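Poly(A) ribonuclease POP2 (Saccharomyces cerevisiae, PDB 1UOC) degrades poly(A) tails of mRNA from the 3' end as a nuclease subunit of the CCR4-NOT deadenylase complex, releasing 5'-AMP. Local coordinates at residues A[143-148]-A[172-177]. Residues are numbered along the deposited sequence; the frame is centred on the assembly and turned at random.
Sequences QLLMDS and NILMND
Helices 138-146 and 165-174 of the DEDD nuclease domain meet at their C-terminal ends through Leu174, whose CD2 methyl lies between the side chains of Leu145 and Met146. The CA atoms of Met146 and Leu174 lie 7.0 Å apart. With chi1 at -75°, CG of Leu174 stands anti to its carbonyl carbon, and CD2 is the methyl that does the touching. Leu174 CD2 presses on Met146 CG at 3.4 Å, tighter than usual carbon contact. Met146 SD is 3.9 Å from Leu174 CD2. The thioether chain, bent at both chi2 and chi3, bears on Leu174 with its CG-SD portion. Leu145 CD2 approaches the same methyl more loosely, 4.3 Å from Leu174 CD2. Just past the last turn of helix 138-146, Ser148 OG donates to Leu145 O at 2.8 Å, the donor lying 29° out of the carbonyl plane. Met151 touches both Leu145 and Leu174, Tyr193 of helix 183-193 packs on Met146, and a xenon atom sits about 4 Å from the Leu174 side chain. Asp166, a predicted catalytic metal ligand, lies in the first turn of helix 165-174, the end away from this contact. This apolar join belongs to the helical packing beside the mixed sheet of the RNase H-like fold.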
loop_
_atom_site.group_PDB
_atom_site.type_symbol
_atom_site.label_atom_id
_atom_site.label_comp_id
_atom_site.label_asym_id
_atom_site.label_seq_id
_atom_site.Cartn_x
_atom_site.Cartn_y
_atom_site.Cartn_z
ATOM N N GLN A 143 -6.323 -3.459 -15.023
ATOM C CA GLN A 143 -7.623 -3.948 -15.459
ATOM C C GLN A 143 -8.118 -5.011 -14.470
ATOM O O GLN A 143 -9.277 -5.006 -14.078
ATOM C CB GLN A 143 -7.524 -4.528 -16.870
ATOM C CG GLN A 143 -8.874 -4.773 -17.532
ATOM C CD GLN A 143 -9.692 -3.495 -17.698
ATOM O OE1 GLN A 143 -9.222 -2.511 -18.287
ATOM N NE2 GLN A 143 -10.922 -3.507 -17.184
ATOM N N LEU A 144 -7.235 -5.921 -14.065
ATOM C CA LEU A 144 -7.616 -6.954 -13.111
ATOM C C LEU A 144 -7.998 -6.336 -11.753
ATOM O O LEU A 144 -8.881 -6.845 -11.045
ATOM C CB LEU A 144 -6.472 -7.950 -12.940
ATOM C CG LEU A 144 -6.300 -8.948 -14.093
ATOM C CD1 LEU A 144 -5.109 -9.886 -13.849
ATOM C CD2 LEU A 144 -7.574 -9.753 -14.219
ATOM N N LEU A 145 -7.343 -5.235 -11.403
ATOM C CA LEU A 145 -7.613 -4.552 -10.143
ATOM C C LEU A 145 -8.986 -3.894 -10.180
ATOM O O LEU A 145 -9.708 -3.893 -9.189
ATOM C CB LEU A 145 -6.552 -3.487 -9.874
ATOM C CG LEU A 145 -6.732 -2.736 -8.557
ATOM C CD1 LEU A 145 -6.750 -3.734 -7.411
ATOM C CD2 LEU A 145 -5.613 -1.726 -8.357
ATOM N N MET A 146 -9.334 -3.336 -11.332
ATOM C CA MET A 146 -10.622 -2.674 -11.502
ATOM C C MET A 146 -11.790 -3.614 -11.281
ATOM O O MET A 146 -12.776 -3.249 -10.634
ATOM C CB MET A 146 -10.738 -2.074 -12.904
ATOM C CG MET A 146 -10.474 -0.572 -12.970
ATOM S SD MET A 146 -11.598 0.378 -11.909
ATOM C CE MET A 146 -13.200 -0.108 -12.611
ATOM N N ASP A 147 -11.667 -4.831 -11.806
ATOM C CA ASP A 147 -12.734 -5.828 -11.697
ATOM C C ASP A 147 -12.590 -6.811 -10.531
ATOM O O ASP A 147 -13.390 -7.737 -10.389
ATOM C CB ASP A 147 -12.837 -6.623 -13.009
ATOM C CG ASP A 147 -12.945 -5.722 -14.240
ATOM O OD1 ASP A 147 -13.765 -4.772 -14.226
ATOM O OD2 ASP A 147 -12.212 -5.968 -15.227
ATOM N N SER A 148 -11.590 -6.605 -9.686
ATOM C CA SER A 148 -11.356 -7.512 -8.573
ATOM C C SER A 148 -12.395 -7.429 -7.459
ATOM O O SER A 148 -12.556 -8.370 -6.676
ATOM C CB SER A 148 -9.970 -7.251 -7.977
ATOM O OG SER A 148 -9.926 -5.976 -7.363
ATOM N N ASN A 172 -3.605 6.906 -11.381
ATOM C CA ASN A 172 -2.982 7.166 -12.674
ATOM C C ASN A 172 -3.113 5.994 -13.650
ATOM O O ASN A 172 -3.277 6.194 -14.856
ATOM C CB ASN A 172 -1.503 7.495 -12.479
ATOM C CG ASN A 172 -0.861 8.048 -13.733
ATOM O OD1 ASN A 172 0.323 7.833 -13.983
ATOM N ND2 ASN A 172 -1.639 8.775 -14.522
ATOM N N ILE A 173 -3.027 4.774 -13.129
ATOM C CA ILE A 173 -3.134 3.588 -13.970
ATOM C C ILE A 173 -4.588 3.176 -14.161
ATOM O O ILE A 173 -4.996 2.795 -15.258
ATOM C CB ILE A 173 -2.344 2.398 -13.380
ATOM C CG1 ILE A 173 -2.903 2.006 -12.015
ATOM C CG2 ILE A 173 -0.884 2.764 -13.256
ATOM C CD1 ILE A 173 -2.249 0.769 -11.414
ATOM N N LEU A 174 -5.373 3.262 -13.091
ATOM C CA LEU A 174 -6.788 2.900 -13.149
ATOM C C LEU A 174 -7.567 3.783 -14.114
ATOM O O LEU A 174 -8.579 3.359 -14.670
ATOM C CB LEU A 174 -7.426 2.996 -11.759
ATOM C CG LEU A 174 -7.114 1.890 -10.754
ATOM C CD1 LEU A 174 -7.655 2.280 -9.383
ATOM C CD2 LEU A 174 -7.733 0.581 -11.230
ATOM N N MET A 175 -7.100 5.012 -14.306
ATOM C CA MET A 175 -7.775 5.945 -15.199
ATOM C C MET A 175 -7.176 5.926 -16.597
ATOM O O MET A 175 -6.173 5.246 -16.842
ATOM C CB MET A 175 -7.727 7.368 -14.625
ATOM C CG MET A 175 -8.530 7.540 -13.336
ATOM S SD MET A 175 -8.665 9.255 -12.775
ATOM C CE MET A 175 -9.883 9.864 -13.919
ATOM N N ASN A 176 -7.803 6.670 -17.507
ATOM C CA ASN A 176 -7.364 6.752 -18.901
ATOM C C ASN A 176 -6.075 7.566 -19.001
ATOM O O ASN A 176 -5.893 8.326 -19.950
ATOM C CB ASN A 176 -8.448 7.419 -19.763
ATOM C CG ASN A 176 -9.861 7.053 -19.324
ATOM O OD1 ASN A 176 -10.339 7.503 -18.277
ATOM N ND2 ASN A 176 -10.534 6.231 -20.125
ATOM N N ASP A 177 -5.188 7.389 -18.026
ATOM C CA ASP A 177 -3.922 8.115 -17.942
ATOM C C ASP A 177 -4.207 9.616 -17.881
ATOM O O ASP A 177 -3.292 10.442 -17.868
ATOM C CB ASP A 177 -2.988 7.752 -19.121
ATOM C CG ASP A 177 -3.120 8.690 -20.332
ATOM O OD1 ASP A 177 -2.344 8.503 -21.296
ATOM O OD2 ASP A 177 -3.975 9.601 -20.346
#